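Local coordinates for protein poly-beta-hydroxybuterate polymerase (Cupriavidus necator, PDB 5T6O) that probably makes polyhydroxybutyrate by untemplated polymerisation of 3-hydroxybutyryl units from coenzyme A thioesters, this chain being its catalytic domain, at residues G14-E19 and Y374-A380; P39-P45 and T71-W77; S59-V65 and W348-T352; I93-I98 and T127-L132. The protein carries 1 engineered substitution. One frame throughout, in Å; residues are numbered along the deposited sequence.

Interaction 1 (G14-E19 and Y374-A380); sequences GAVVFE and YRAIEPA
V16 exchanges two backbone hydrogen bonds with the segment 374-380 near the C-terminus: its N donates to E378 O at 2.8 Å, and its O accepts from I377 N at 2.8 Å. A third backbone bond, from A380 N to G14 O at 2.9 Å, meets its acceptor differently, with the donor standing 63° out of the carbonyl plane. A water accepts from G14 N and donates to A380 O, tying the same ends together. A15 and P379 form an antiparallel, non-hydrogen-bonded pair, their CA atoms 4.2 Å apart. In this way the short, loosely held strand 378-379 joins the outer side of strand 14-19, whose other neighbour is strand 23-28, and becomes an end strand of the mixed sheet of this alpha/beta-hydrolase domain. Apolar contacts follow the strand. V16 forks over two residues: CG1, held anti to the backbone N (chi1 174°), faces I377 CD1 at 4.0 Å, while CG2 lies 3.7 Å from E378 CG. F18 and Y374 point the same way with their ring planes at 80°, F18 CD1 being 3.6 Å from Y374 CE1, and R99 touches both. Among the polar ends, E19 OE1 and E378 OE2 are 4.6 Å apart; R383 makes salt bridges to both residues and Q24 NE2 hydrogen bonds to both carboxylates, which probably offsets the repulsion between the like charges.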
loop_
_atom_site.group_PDB
_atom_site.type_symbol
_atom_site.label_atom_id
_atom_site.label_comp_id
_atom_site.label_asym_id
_atom_site.label_seq_id
_atom_site.Cartn_x
_atom_site.Cartn_y
_atom_site.Cartn_z
ATOM N N GLY A 14 19.527 30.731 -27.769
ATOM C CA GLY A 14 20.195 29.643 -28.459
ATOM C C GLY A 14 19.879 29.652 -29.940
ATOM O O GLY A 14 19.233 30.566 -30.451
ATOM N N ALA A 15 20.349 28.608 -30.629
ATOM C CA ALA A 15 20.099 28.448 -32.057
ATOM C C ALA A 15 19.875 26.979 -32.379
ATOM O O ALA A 15 20.467 26.094 -31.755
ATOM C CB ALA A 15 21.263 28.977 -32.905
ATOM N N VAL A 16 18.996 26.722 -33.349
ATOM C CA VAL A 16 18.973 25.412 -33.996
ATOM C C VAL A 16 20.232 25.279 -34.842
ATOM O O VAL A 16 20.517 26.142 -35.683
ATOM C CB VAL A 16 17.717 25.253 -34.873
ATOM C CG1 VAL A 16 17.762 23.935 -35.675
ATOM C CG2 VAL A 16 16.422 25.360 -34.056
ATOM N N VAL A 17 20.992 24.201 -34.631
ATOM C CA VAL A 17 22.208 23.944 -35.402
ATOM C C VAL A 17 22.085 22.717 -36.298
ATOM O O VAL A 17 23.005 22.441 -37.084
ATOM C CB VAL A 17 23.455 23.834 -34.494
ATOM C CG1 VAL A 17 23.759 25.176 -33.819
ATOM C CG2 VAL A 17 23.302 22.733 -33.425
ATOM N N PHE A 18 20.979 21.986 -36.224
ATOM C CA PHE A 18 20.787 20.792 -37.033
ATOM C C PHE A 18 19.311 20.438 -36.983
ATOM O O PHE A 18 18.652 20.647 -35.961
ATOM C CB PHE A 18 21.628 19.609 -36.522
ATOM C CG PHE A 18 21.309 18.305 -37.215
ATOM C CD1 PHE A 18 21.849 18.026 -38.454
ATOM C CD2 PHE A 18 20.446 17.372 -36.634
ATOM C CE1 PHE A 18 21.542 16.837 -39.112
ATOM C CE2 PHE A 18 20.132 16.169 -37.297
ATOM C CZ PHE A 18 20.686 15.909 -38.528
ATOM N N GLU A 19 18.803 19.869 -38.072
ATOM C CA GLU A 19 17.435 19.371 -38.028
ATOM C C GLU A 19 17.271 18.257 -39.046
ATOM O O GLU A 19 17.876 18.279 -40.127
ATOM C CB GLU A 19 16.410 20.496 -38.284
ATOM C CG GLU A 19 16.421 21.046 -39.691
ATOM C CD GLU A 19 15.607 22.344 -39.843
ATOM O OE1 GLU A 19 15.344 23.020 -38.827
ATOM O OE2 GLU A 19 15.246 22.695 -40.988
ATOM N N TYR A 374 27.823 22.521 -39.408
ATOM C CA TYR A 374 26.493 22.717 -38.821
ATOM C C TYR A 374 26.357 24.162 -38.341
ATOM O O TYR A 374 26.590 24.440 -37.163
ATOM C CB TYR A 374 26.272 21.747 -37.659
ATOM C CG TYR A 374 26.391 20.283 -38.003
ATOM C CD1 TYR A 374 25.357 19.623 -38.662
ATOM C CD2 TYR A 374 27.524 19.550 -37.653
ATOM C CE1 TYR A 374 25.448 18.284 -38.973
ATOM C CE2 TYR A 374 27.624 18.199 -37.963
ATOM C CZ TYR A 374 26.575 17.576 -38.619
ATOM O OH TYR A 374 26.637 16.244 -38.942
ATOM N N ARG A 375 25.978 25.078 -39.224
ATOM C CA ARG A 375 25.811 26.458 -38.789
ATOM C C ARG A 375 24.372 26.706 -38.336
ATOM O O ARG A 375 23.466 25.902 -38.569
ATOM C CB ARG A 375 26.209 27.435 -39.900
ATOM C CG ARG A 375 27.723 27.615 -40.078
ATOM C CD ARG A 375 28.408 28.008 -38.766
ATOM N NE ARG A 375 29.852 28.192 -38.933
ATOM C CZ ARG A 375 30.725 28.246 -37.929
ATOM N NH1 ARG A 375 30.311 28.119 -36.671
ATOM N NH2 ARG A 375 32.017 28.416 -38.179
ATOM N N ALA A 376 24.176 27.835 -37.656
ATOM C CA ALA A 376 22.860 28.176 -37.127
ATOM C C ALA A 376 21.820 28.249 -38.241
ATOM O O ALA A 376 22.074 28.792 -39.322
ATOM C CB ALA A 376 22.925 29.508 -36.369
ATOM N N ILE A 377 20.648 27.687 -37.964
ATOM C CA ILE A 377 19.528 27.640 -38.900
ATOM C C ILE A 377 18.482 28.696 -38.565
ATOM O O ILE A 377 18.006 29.412 -39.443
ATOM C CB ILE A 377 18.911 26.223 -38.892
ATOM C CG1 ILE A 377 19.897 25.212 -39.482
ATOM C CG2 ILE A 377 17.571 26.208 -39.620
ATOM C CD1 ILE A 377 19.451 23.737 -39.307
ATOM N N GLU A 378 18.114 28.793 -37.292
ATOM C CA GLU A 378 17.098 29.713 -36.801
ATOM C C GLU A 378 17.249 29.787 -35.287
ATOM O O GLU A 378 17.913 28.928 -34.691
ATOM C CB GLU A 378 15.685 29.229 -37.190
ATOM C CG GLU A 378 15.302 27.939 -36.455
ATOM C CD GLU A 378 14.015 27.296 -36.969
ATOM O OE1 GLU A 378 13.542 27.674 -38.052
ATOM O OE2 GLU A 378 13.489 26.393 -36.287
ATOM N N PRO A 379 16.677 30.803 -34.634
ATOM C CA PRO A 379 16.856 30.925 -33.176
ATOM C C PRO A 379 16.122 29.840 -32.401
ATOM O O PRO A 379 15.073 29.342 -32.816
ATOM C CB PRO A 379 16.267 32.306 -32.856
ATOM C CG PRO A 379 16.194 33.040 -34.188
ATOM C CD PRO A 379 15.900 31.930 -35.183
ATOM N N ALA A 380 16.686 29.483 -31.247
ATOM C CA ALA A 380 15.936 28.708 -30.261
ATOM C C ALA A 380 14.722 29.546 -29.865
ATOM O O ALA A 380 14.796 30.778 -29.852
ATOM C CB ALA A 380 16.799 28.382 -29.063
HETATM O O HOH W 1 16.854 32.270 -28.758
#

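Interaction 2 (P39-P45 and T71-W77); sequences PLLMVPP and TVFLVSW
L41 and F73 set their side chains at about a right angle, L41 CD1 resting 3.8 Å from F73 CB. With chi1 near -65°, the phenyl ring swings back along the strands, and P39 CB meets its edge in plane, 3.7 Å from F73 CE2. The pairs L40-V72 and M42-L74 project from the other face, where M42, extended beyond CG, carries CE to 4.1 Å from V72 CG1. Strands 40-43 and 72-77 are parallel neighbours in the central sheet, the first and last strands of a beta-alpha-beta unit. Hydrogen bonds from L40 N to T71 O, F73 N to L40 O, M42 N to F73 O and V75 N to M42 O hold the register. At P44 the pattern changes. Its ring crosses V75 obliquely, with CD 3.1 Å from V75 O, while P44 O accepts from W77 NE1 at 2.8 Å. That oxygen lies close to the indole plane, although the donor stands 48° out of the carbonyl plane. V75 CG1 sits over the centre of one indole face. Proline has no N-H to continue the ladder, so V75 O remains buried without a hydrogen-bonding partner, and the tryptophan side chain supplies the last hydrogen bond between the two segments.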
loop_
_atom_site.group_PDB
_atom_site.type_symbol
_atom_site.label_atom_id
_atom_site.label_comp_id
_atom_site.label_asym_id
_atom_site.label_seq_id
_atom_site.Cartn_x
_atom_site.Cartn_y
_atom_site.Cartn_z
ATOM N N PRO A 39 30.686 19.160 -23.564
ATOM C CA PRO A 39 29.331 19.706 -23.471
ATOM C C PRO A 39 28.369 18.677 -22.893
ATOM O O PRO A 39 28.693 17.498 -22.740
ATOM C CB PRO A 39 28.992 20.017 -24.931
ATOM C CG PRO A 39 29.698 18.930 -25.685
ATOM C CD PRO A 39 31.003 18.697 -24.929
ATOM N N LEU A 40 27.147 19.138 -22.608
ATOM C CA LEU A 40 26.069 18.269 -22.142
ATOM C C LEU A 40 24.963 18.230 -23.188
ATOM O O LEU A 40 24.431 19.280 -23.566
ATOM C CB LEU A 40 25.500 18.756 -20.806
ATOM C CG LEU A 40 24.272 17.991 -20.303
ATOM C CD1 LEU A 40 24.677 16.578 -19.877
ATOM C CD2 LEU A 40 23.625 18.747 -19.137
ATOM N N LEU A 41 24.603 17.022 -23.636
ATOM C CA LEU A 41 23.479 16.830 -24.553
ATOM C C LEU A 41 22.273 16.351 -23.753
ATOM O O LEU A 41 22.314 15.281 -23.136
ATOM C CB LEU A 41 23.822 15.832 -25.665
ATOM C CG LEU A 41 22.616 15.345 -26.482
ATOM C CD1 LEU A 41 22.049 16.476 -27.356
ATOM C CD2 LEU A 41 22.992 14.127 -27.348
ATOM N N MET A 42 21.206 17.145 -23.761
ATOM C CA MET A 42 19.972 16.788 -23.076
ATOM C C MET A 42 19.003 16.113 -24.039
ATOM O O MET A 42 18.723 16.647 -25.122
ATOM C CB MET A 42 19.318 18.024 -22.473
ATOM C CG MET A 42 20.142 18.714 -21.414
ATOM S SD MET A 42 19.072 19.908 -20.588
ATOM C CE MET A 42 20.222 20.597 -19.400
ATOM N N VAL A 43 18.483 14.954 -23.631
ATOM C CA VAL A 43 17.453 14.236 -24.383
ATOM C C VAL A 43 16.165 14.268 -23.568
ATOM O O VAL A 43 15.995 13.479 -22.626
ATOM C CB VAL A 43 17.875 12.794 -24.706
ATOM C CG1 VAL A 43 16.764 12.073 -25.518
ATOM C CG2 VAL A 43 19.203 12.793 -25.482
ATOM N N PRO A 44 15.255 15.177 -23.884
ATOM C CA PRO A 44 14.006 15.287 -23.144
ATOM C C PRO A 44 13.011 14.236 -23.601
ATOM O O PRO A 44 13.231 13.558 -24.614
ATOM C CB PRO A 44 13.513 16.703 -23.493
ATOM C CG PRO A 44 14.634 17.329 -24.338
ATOM C CD PRO A 44 15.372 16.195 -24.934
ATOM N N PRO A 45 11.899 14.070 -22.888
ATOM C CA PRO A 45 10.844 13.168 -23.374
ATOM C C PRO A 45 10.258 13.657 -24.690
ATOM O O PRO A 45 10.260 14.854 -24.990
ATOM C CB PRO A 45 9.793 13.219 -22.257
ATOM C CG PRO A 45 10.033 14.580 -21.587
ATOM C CD PRO A 45 11.532 14.719 -21.614
ATOM N N THR A 71 28.527 23.940 -22.011
ATOM C CA THR A 71 27.864 24.023 -23.305
ATOM C C THR A 71 26.722 23.020 -23.322
ATOM O O THR A 71 26.939 21.830 -23.066
ATOM C CB THR A 71 28.857 23.716 -24.419
ATOM O OG1 THR A 71 29.986 24.593 -24.308
ATOM C CG2 THR A 71 28.199 23.859 -25.810
ATOM N N VAL A 72 25.508 23.482 -23.604
ATOM C CA VAL A 72 24.325 22.629 -23.579
ATOM C C VAL A 72 23.769 22.494 -24.990
ATOM O O VAL A 72 23.514 23.500 -25.663
ATOM C CB VAL A 72 23.250 23.172 -22.618
ATOM C CG1 VAL A 72 21.974 22.327 -22.697
ATOM C CG2 VAL A 72 23.776 23.195 -21.172
ATOM N N PHE A 73 23.577 21.251 -25.427
ATOM C CA PHE A 73 22.814 20.905 -26.620
ATOM C C PHE A 73 21.537 20.205 -26.179
ATOM O O PHE A 73 21.496 19.603 -25.099
ATOM C CB PHE A 73 23.595 19.970 -27.543
ATOM C CG PHE A 73 24.843 20.574 -28.133
ATOM C CD1 PHE A 73 24.802 21.209 -29.370
ATOM C CD2 PHE A 73 26.065 20.426 -27.499
ATOM C CE1 PHE A 73 25.960 21.724 -29.944
ATOM C CE2 PHE A 73 27.234 20.952 -28.062
ATOM C CZ PHE A 73 27.177 21.601 -29.291
ATOM N N LEU A 74 20.490 20.289 -26.997
ATOM C CA LEU A 74 19.219 19.712 -26.573
ATOM C C LEU A 74 18.433 19.217 -27.776
ATOM O O LEU A 74 18.381 19.871 -28.822
ATOM C CB LEU A 74 18.385 20.725 -25.761
ATOM C CG LEU A 74 16.983 20.323 -25.289
ATOM C CD1 LEU A 74 16.675 20.995 -23.945
ATOM C CD2 LEU A 74 15.912 20.720 -26.334
ATOM N N VAL A 75 17.800 18.065 -27.600
ATOM C CA VAL A 75 16.945 17.465 -28.619
ATOM C C VAL A 75 15.532 18.033 -28.492
ATOM O O VAL A 75 14.842 17.774 -27.506
ATOM C CB VAL A 75 16.933 15.941 -28.473
ATOM C CG1 VAL A 75 15.915 15.322 -29.414
ATOM C CG2 VAL A 75 18.331 15.384 -28.703
ATOM N N SER A 76 15.091 18.799 -29.499
ATOM C CA SER A 76 13.711 19.271 -29.581
ATOM C C SER A 76 12.984 18.405 -30.603
ATOM O O SER A 76 13.231 18.519 -31.807
ATOM C CB SER A 76 13.656 20.748 -29.971
ATOM O OG SER A 76 12.319 21.169 -30.136
ATOM N N TRP A 77 12.085 17.546 -30.122
ATOM C CA TRP A 77 11.477 16.536 -30.981
ATOM C C TRP A 77 10.480 17.154 -31.948
ATOM O O TRP A 77 9.734 18.077 -31.601
ATOM C CB TRP A 77 10.744 15.497 -30.137
ATOM C CG TRP A 77 11.624 14.727 -29.202
ATOM C CD1 TRP A 77 11.877 14.992 -27.888
ATOM C CD2 TRP A 77 12.338 13.544 -29.523
ATOM N NE1 TRP A 77 12.717 14.033 -27.367
ATOM C CE2 TRP A 77 13.012 13.129 -28.354
ATOM C CE3 TRP A 77 12.471 12.786 -30.691
ATOM C CZ2 TRP A 77 13.815 11.988 -28.321
ATOM C CZ3 TRP A 77 13.261 11.645 -30.653
ATOM C CH2 TRP A 77 13.926 11.264 -29.483
#

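Interaction 3 (S59-V65 and W348-T352); sequences SSLVRHV and WPDWT
The helix of the beta-alpha-beta crossover between strands 40-43 and 72-77 presents L61, H64 and V65 to W348, W351 and T352 at the start of helix 348-358. The two short helical segments lie 12.1 Å apart at closest approach and cross at -53°, a wide separation filled by the tryptophans. W348 meets several residues of the other segment at once. L61 CD1 stands over the centre of its six-membered ring, a CH-pi contact 3.6 Å from the centroid, while S59 O approaches the ring edge in plane. H64, with CG anti to the backbone N (chi1 -177°), turns one imidazole face to W348 CE3, which lies 3.6 Å from H64 CG; the ring planes are inclined at 55°. V65 and W351 cross at about a right angle, bringing V65 CG2 to 3.5 Å from W351 CZ3. The polar link is a water in the plane of the imidazole, 2.6 Å from H64 NE2 and 2.9 Å from T352 OG1. S60 is the N-cap of the first helix, its OG accepting from R63 N at 2.8 Å and also hydrogen-bonded to D54 OD1. The indole nitrogens are bound elsewhere, W348 NE1 to V312 O and W351 NE1 to T144 OG1. Beneath the pair runs the central sheet: V65 rests on L40, M42 and V72, and W351 packs on L40 and meets the ring of Y273.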
loop_
_atom_site.group_PDB
_atom_site.type_symbol
_atom_site.label_atom_id
_atom_site.label_comp_id
_atom_site.label_asym_id
_atom_site.label_seq_id
_atom_site.Cartn_x
_atom_site.Cartn_y
_atom_site.Cartn_z
ATOM N N SER A 59 12.984 29.041 -13.468
ATOM C CA SER A 59 12.828 27.609 -13.251
ATOM C C SER A 59 13.562 26.767 -14.283
ATOM O O SER A 59 13.410 25.545 -14.281
ATOM C CB SER A 59 11.346 27.244 -13.280
ATOM O OG SER A 59 10.821 27.521 -14.577
ATOM N N SER A 60 14.333 27.386 -15.176
ATOM C CA SER A 60 14.919 26.660 -16.302
ATOM C C SER A 60 16.130 25.840 -15.856
ATOM O O SER A 60 17.118 26.397 -15.358
ATOM C CB SER A 60 15.323 27.647 -17.398
ATOM O OG SER A 60 16.198 27.042 -18.337
ATOM N N LEU A 61 16.086 24.528 -16.098
ATOM C CA LEU A 61 17.273 23.715 -15.884
ATOM C C LEU A 61 18.334 24.024 -16.930
ATOM O O LEU A 61 19.528 24.060 -16.616
ATOM C CB LEU A 61 16.910 22.226 -15.899
ATOM C CG LEU A 61 18.077 21.286 -15.615
ATOM C CD1 LEU A 61 18.489 21.360 -14.149
ATOM C CD2 LEU A 61 17.732 19.857 -16.045
ATOM N N VAL A 62 17.920 24.250 -18.183
ATOM C CA VAL A 62 18.891 24.600 -19.218
ATOM C C VAL A 62 19.673 25.839 -18.812
ATOM O O VAL A 62 20.912 25.838 -18.810
ATOM C CB VAL A 62 18.201 24.803 -20.579
ATOM C CG1 VAL A 62 19.175 25.421 -21.547
ATOM C CG2 VAL A 62 17.686 23.460 -21.125
ATOM N N ARG A 63 18.967 26.924 -18.471
ATOM C CA ARG A 63 19.677 28.155 -18.137
ATOM C C ARG A 63 20.600 27.947 -16.946
ATOM O O ARG A 63 21.721 28.464 -16.918
ATOM C CB ARG A 63 18.693 29.289 -17.857
ATOM C CG ARG A 63 19.371 30.660 -17.730
ATOM C CD ARG A 63 18.407 31.713 -17.191
ATOM N NE ARG A 63 17.907 31.351 -15.862
ATOM C CZ ARG A 63 18.509 31.681 -14.720
ATOM N NH1 ARG A 63 19.634 32.389 -14.743
ATOM N NH2 ARG A 63 17.990 31.307 -13.555
ATOM N N HIS A 64 20.150 27.182 -15.952
ATOM C CA HIS A 64 20.997 26.952 -14.791
ATOM C C HIS A 64 22.297 26.249 -15.178
ATOM O O HIS A 64 23.375 26.609 -14.687
ATOM C CB HIS A 64 20.234 26.140 -13.747
ATOM C CG HIS A 64 21.005 25.928 -12.485
ATOM N ND1 HIS A 64 21.084 26.881 -11.495
ATOM C CD2 HIS A 64 21.764 24.886 -12.072
ATOM C CE1 HIS A 64 21.851 26.432 -10.516
ATOM N NE2 HIS A 64 22.273 25.221 -10.839
ATOM N N VAL A 65 22.218 25.240 -16.053
ATOM C CA VAL A 65 23.422 24.491 -16.424
ATOM C C VAL A 65 24.352 25.361 -17.265
ATOM O O VAL A 65 25.577 25.335 -17.089
ATOM C CB VAL A 65 23.043 23.187 -17.151
ATOM C CG1 VAL A 65 24.285 22.473 -17.668
ATOM C CG2 VAL A 65 22.255 22.265 -16.211
ATOM N N TRP A 348 20.046 20.288 -7.217
ATOM C CA TRP A 348 20.779 20.717 -8.408
ATOM C C TRP A 348 22.256 20.959 -8.122
ATOM O O TRP A 348 23.083 20.521 -8.942
ATOM C CB TRP A 348 20.151 21.974 -9.037
ATOM C CG TRP A 348 18.815 21.757 -9.697
ATOM C CD1 TRP A 348 18.030 20.640 -9.635
ATOM C CD2 TRP A 348 18.137 22.682 -10.546
ATOM N NE1 TRP A 348 16.877 20.831 -10.375
ATOM C CE2 TRP A 348 16.922 22.080 -10.940
ATOM C CE3 TRP A 348 18.431 23.973 -10.993
ATOM C CZ2 TRP A 348 16.012 22.718 -11.774
ATOM C CZ3 TRP A 348 17.520 24.614 -11.825
ATOM C CH2 TRP A 348 16.326 23.978 -12.211
ATOM N N PRO A 349 22.661 21.623 -7.025
ATOM C CA PRO A 349 24.103 21.777 -6.773
ATOM C C PRO A 349 24.840 20.460 -6.616
ATOM O O PRO A 349 26.010 20.369 -7.008
ATOM C CB PRO A 349 24.146 22.603 -5.477
ATOM C CG PRO A 349 22.880 23.393 -5.507
ATOM C CD PRO A 349 21.867 22.436 -6.083
ATOM N N ASP A 350 24.193 19.439 -6.049
ATOM C CA ASP A 350 24.823 18.127 -5.951
ATOM C C ASP A 350 25.130 17.580 -7.334
ATOM O O ASP A 350 26.240 17.104 -7.607
ATOM C CB ASP A 350 23.905 17.165 -5.199
ATOM C CG ASP A 350 24.539 15.799 -4.987
ATOM O OD1 ASP A 350 24.480 14.952 -5.907
ATOM O OD2 ASP A 350 25.094 15.568 -3.893
ATOM N N TRP A 351 24.149 17.664 -8.229
ATOM C CA TRP A 351 24.332 17.161 -9.583
ATOM C C TRP A 351 25.354 17.988 -10.368
ATOM O O TRP A 351 26.220 17.422 -11.046
ATOM C CB TRP A 351 22.991 17.125 -10.312
ATOM C CG TRP A 351 23.180 16.794 -11.757
ATOM C CD1 TRP A 351 23.773 15.684 -12.258
ATOM C CD2 TRP A 351 22.793 17.595 -12.884
ATOM N NE1 TRP A 351 23.790 15.734 -13.639
ATOM C CE2 TRP A 351 23.177 16.891 -14.046
ATOM C CE3 TRP A 351 22.154 18.833 -13.025
ATOM C CZ2 TRP A 351 22.967 17.394 -15.331
ATOM C CZ3 TRP A 351 21.924 19.319 -14.307
ATOM C CH2 TRP A 351 22.328 18.605 -15.440
ATOM N N THR A 352 25.263 19.326 -10.324
ATOM C CA THR A 352 26.178 20.096 -11.166
ATOM C C THR A 352 27.620 19.929 -10.707
ATOM O O THR A 352 28.537 19.948 -11.540
ATOM C CB THR A 352 25.815 21.587 -11.203
ATOM O OG1 THR A 352 25.930 22.154 -9.895
ATOM C CG2 THR A 352 24.382 21.787 -11.716
HETATM O O HOH W 2 23.990 24.149 -9.168
#

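Interaction 4 (I93-I98 and T127-L132); sequences IEHAAI and TALAVL
Helix segments 93-98 and 127-132 cross steeply, their axes 9.8 Å apart at closest approach and their N-to-C directions 107° from each other, with I93 and A128 the nearest pair at 5.7 Å between CA atoms. A128 lies where they meet. Its CB touches A97 CB at 3.6 Å and I98 CG1 at 3.8 Å, and I93 CG2 comes against its CA, so three side chains of the other helix gather round this one alanine. The first helix widens here into a pi turn, closed by the bond from I98 N to I93 O at 2.8 Å. Helix 89-108 follows strand 72-77; helix 120-134 follows strand 113-118, the position that in alpha/beta hydrolases comes directly after the nucleophile elbow. Outward from A128 the isoleucines extend the contact both ways. I93 CD1 meets T127 CG2 at 3.9 Å, the two side chains crossing at about a right angle. I98, fully extended at chi2 179°, crosses V131 in the same manner and carries CD1 to 3.8 Å from V131 CG1. Its other branch, CG2, lies 3.9 Å from L132 CD2, the two side chains running past one another head to tail. V258 of strand 257-258 packs on I93, T127 and V131, and E94 makes a salt bridge to R135 in the loop after the second helix.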
loop_
_atom_site.group_PDB
_atom_site.type_symbol
_atom_site.label_atom_id
_atom_site.label_comp_id
_atom_site.label_asym_id
_atom_site.label_seq_id
_atom_site.Cartn_x
_atom_site.Cartn_y
_atom_site.Cartn_z
ATOM N N ILE A 93 15.541 5.828 -32.202
ATOM C CA ILE A 93 16.858 5.555 -31.634
ATOM C C ILE A 93 17.952 5.957 -32.613
ATOM O O ILE A 93 18.906 6.661 -32.255
ATOM C CB ILE A 93 16.980 4.070 -31.234
ATOM C CG1 ILE A 93 15.966 3.716 -30.135
ATOM C CG2 ILE A 93 18.397 3.764 -30.765
ATOM C CD1 ILE A 93 16.152 4.504 -28.835
ATOM N N GLU A 94 17.820 5.522 -33.873
ATOM C CA GLU A 94 18.866 5.756 -34.865
ATOM C C GLU A 94 18.887 7.209 -35.330
ATOM O O GLU A 94 19.945 7.850 -35.354
ATOM C CB GLU A 94 18.660 4.838 -36.068
ATOM C CG GLU A 94 19.835 4.850 -37.016
ATOM C CD GLU A 94 21.021 4.087 -36.456
ATOM O OE1 GLU A 94 20.885 2.854 -36.264
ATOM O OE2 GLU A 94 22.077 4.713 -36.202
ATOM N N HIS A 95 17.733 7.736 -35.732
ATOM C CA HIS A 95 17.702 9.003 -36.446
ATOM C C HIS A 95 17.507 10.208 -35.538
ATOM O O HIS A 95 17.523 11.342 -36.028
ATOM C CB HIS A 95 16.611 8.956 -37.515
ATOM C CG HIS A 95 16.797 7.848 -38.497
ATOM N ND1 HIS A 95 17.929 7.733 -39.278
ATOM C CD2 HIS A 95 16.012 6.791 -38.809
ATOM C CE1 HIS A 95 17.824 6.656 -40.039
ATOM N NE2 HIS A 95 16.672 6.067 -39.773
ATOM N N ALA A 96 17.334 9.998 -34.232
ATOM C CA ALA A 96 17.251 11.127 -33.320
ATOM C C ALA A 96 18.252 10.988 -32.178
ATOM O O ALA A 96 19.120 11.847 -32.023
ATOM C CB ALA A 96 15.827 11.281 -32.782
ATOM N N ALA A 97 18.170 9.921 -31.379
ATOM C CA ALA A 97 19.060 9.817 -30.221
ATOM C C ALA A 97 20.512 9.626 -30.652
ATOM O O ALA A 97 21.399 10.392 -30.252
ATOM C CB ALA A 97 18.619 8.673 -29.305
ATOM N N ILE A 98 20.779 8.592 -31.452
ATOM C CA ILE A 98 22.147 8.350 -31.898
ATOM C C ILE A 98 22.616 9.490 -32.792
ATOM O O ILE A 98 23.747 9.973 -32.661
ATOM C CB ILE A 98 22.244 6.977 -32.596
ATOM C CG1 ILE A 98 22.017 5.858 -31.574
ATOM C CG2 ILE A 98 23.596 6.797 -33.265
ATOM C CD1 ILE A 98 22.061 4.453 -32.172
ATOM N N THR A 127 18.896 3.446 -24.152
ATOM C CA THR A 127 18.857 2.450 -25.218
ATOM C C THR A 127 19.863 2.790 -26.310
ATOM O O THR A 127 20.595 1.915 -26.787
ATOM C CB THR A 127 17.437 2.354 -25.785
ATOM O OG1 THR A 127 16.536 1.990 -24.731
ATOM C CG2 THR A 127 17.361 1.325 -26.916
ATOM N N ALA A 128 19.938 4.070 -26.687
ATOM C CA ALA A 128 20.858 4.495 -27.739
ATOM C C ALA A 128 22.307 4.217 -27.364
ATOM O O ALA A 128 23.090 3.745 -28.197
ATOM C CB ALA A 128 20.663 5.984 -28.035
ATOM N N LEU A 129 22.692 4.522 -26.122
ATOM C CA LEU A 129 24.070 4.269 -25.720
ATOM C C LEU A 129 24.357 2.774 -25.633
ATOM O O LEU A 129 25.466 2.338 -25.959
ATOM C CB LEU A 129 24.363 4.975 -24.394
ATOM C CG LEU A 129 24.492 6.494 -24.531
ATOM C CD1 LEU A 129 24.540 7.140 -23.163
ATOM C CD2 LEU A 129 25.740 6.862 -25.335
ATOM N N ALA A 130 23.366 1.972 -25.235
ATOM C CA ALA A 130 23.553 0.525 -25.245
ATOM C C ALA A 130 23.708 0.002 -26.673
ATOM O O ALA A 130 24.513 -0.902 -26.923
ATOM C CB ALA A 130 22.388 -0.165 -24.535
ATOM N N VAL A 131 22.933 0.547 -27.617
ATOM C CA VAL A 131 23.109 0.186 -29.026
ATOM C C VAL A 131 24.509 0.561 -29.491
ATOM O O VAL A 131 25.209 -0.241 -30.125
ATOM C CB VAL A 131 22.023 0.850 -29.894
ATOM C CG1 VAL A 131 22.391 0.778 -31.397
ATOM C CG2 VAL A 131 20.667 0.186 -29.645
ATOM N N LEU A 132 24.940 1.784 -29.173
ATOM C CA LEU A 132 26.261 2.241 -29.588
ATOM C C LEU A 132 27.369 1.383 -28.982
ATOM O O LEU A 132 28.365 1.086 -29.653
ATOM C CB LEU A 132 26.441 3.714 -29.206
ATOM C CG LEU A 132 25.729 4.714 -30.125
ATOM C CD1 LEU A 132 25.618 6.101 -29.481
ATOM C CD2 LEU A 132 26.459 4.795 -31.459
#

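Interactions 2, 3 and 4 are buried, interaction 2 nearest the middle of the chain: its parallel strands are connected in the chain by the helix that supplies half of interaction 3, and V65 and V62 of that helix pack on V72, M42 and L74. The opposite face of the sheet receives helix 89-108, so interaction 4 belongs to the other layer, touching interaction 2 where A96 meets W77. Interaction 1 is the peripheral one, partly exposed at the sheet's end and joining segments far apart in sequence. Backbone hydrogen bonds carry interactions 1 and 2, with carboxylates added in interaction 1; between helices, interaction 3 relies on aromatic rings and a water, interaction 4 on aliphatic side chains.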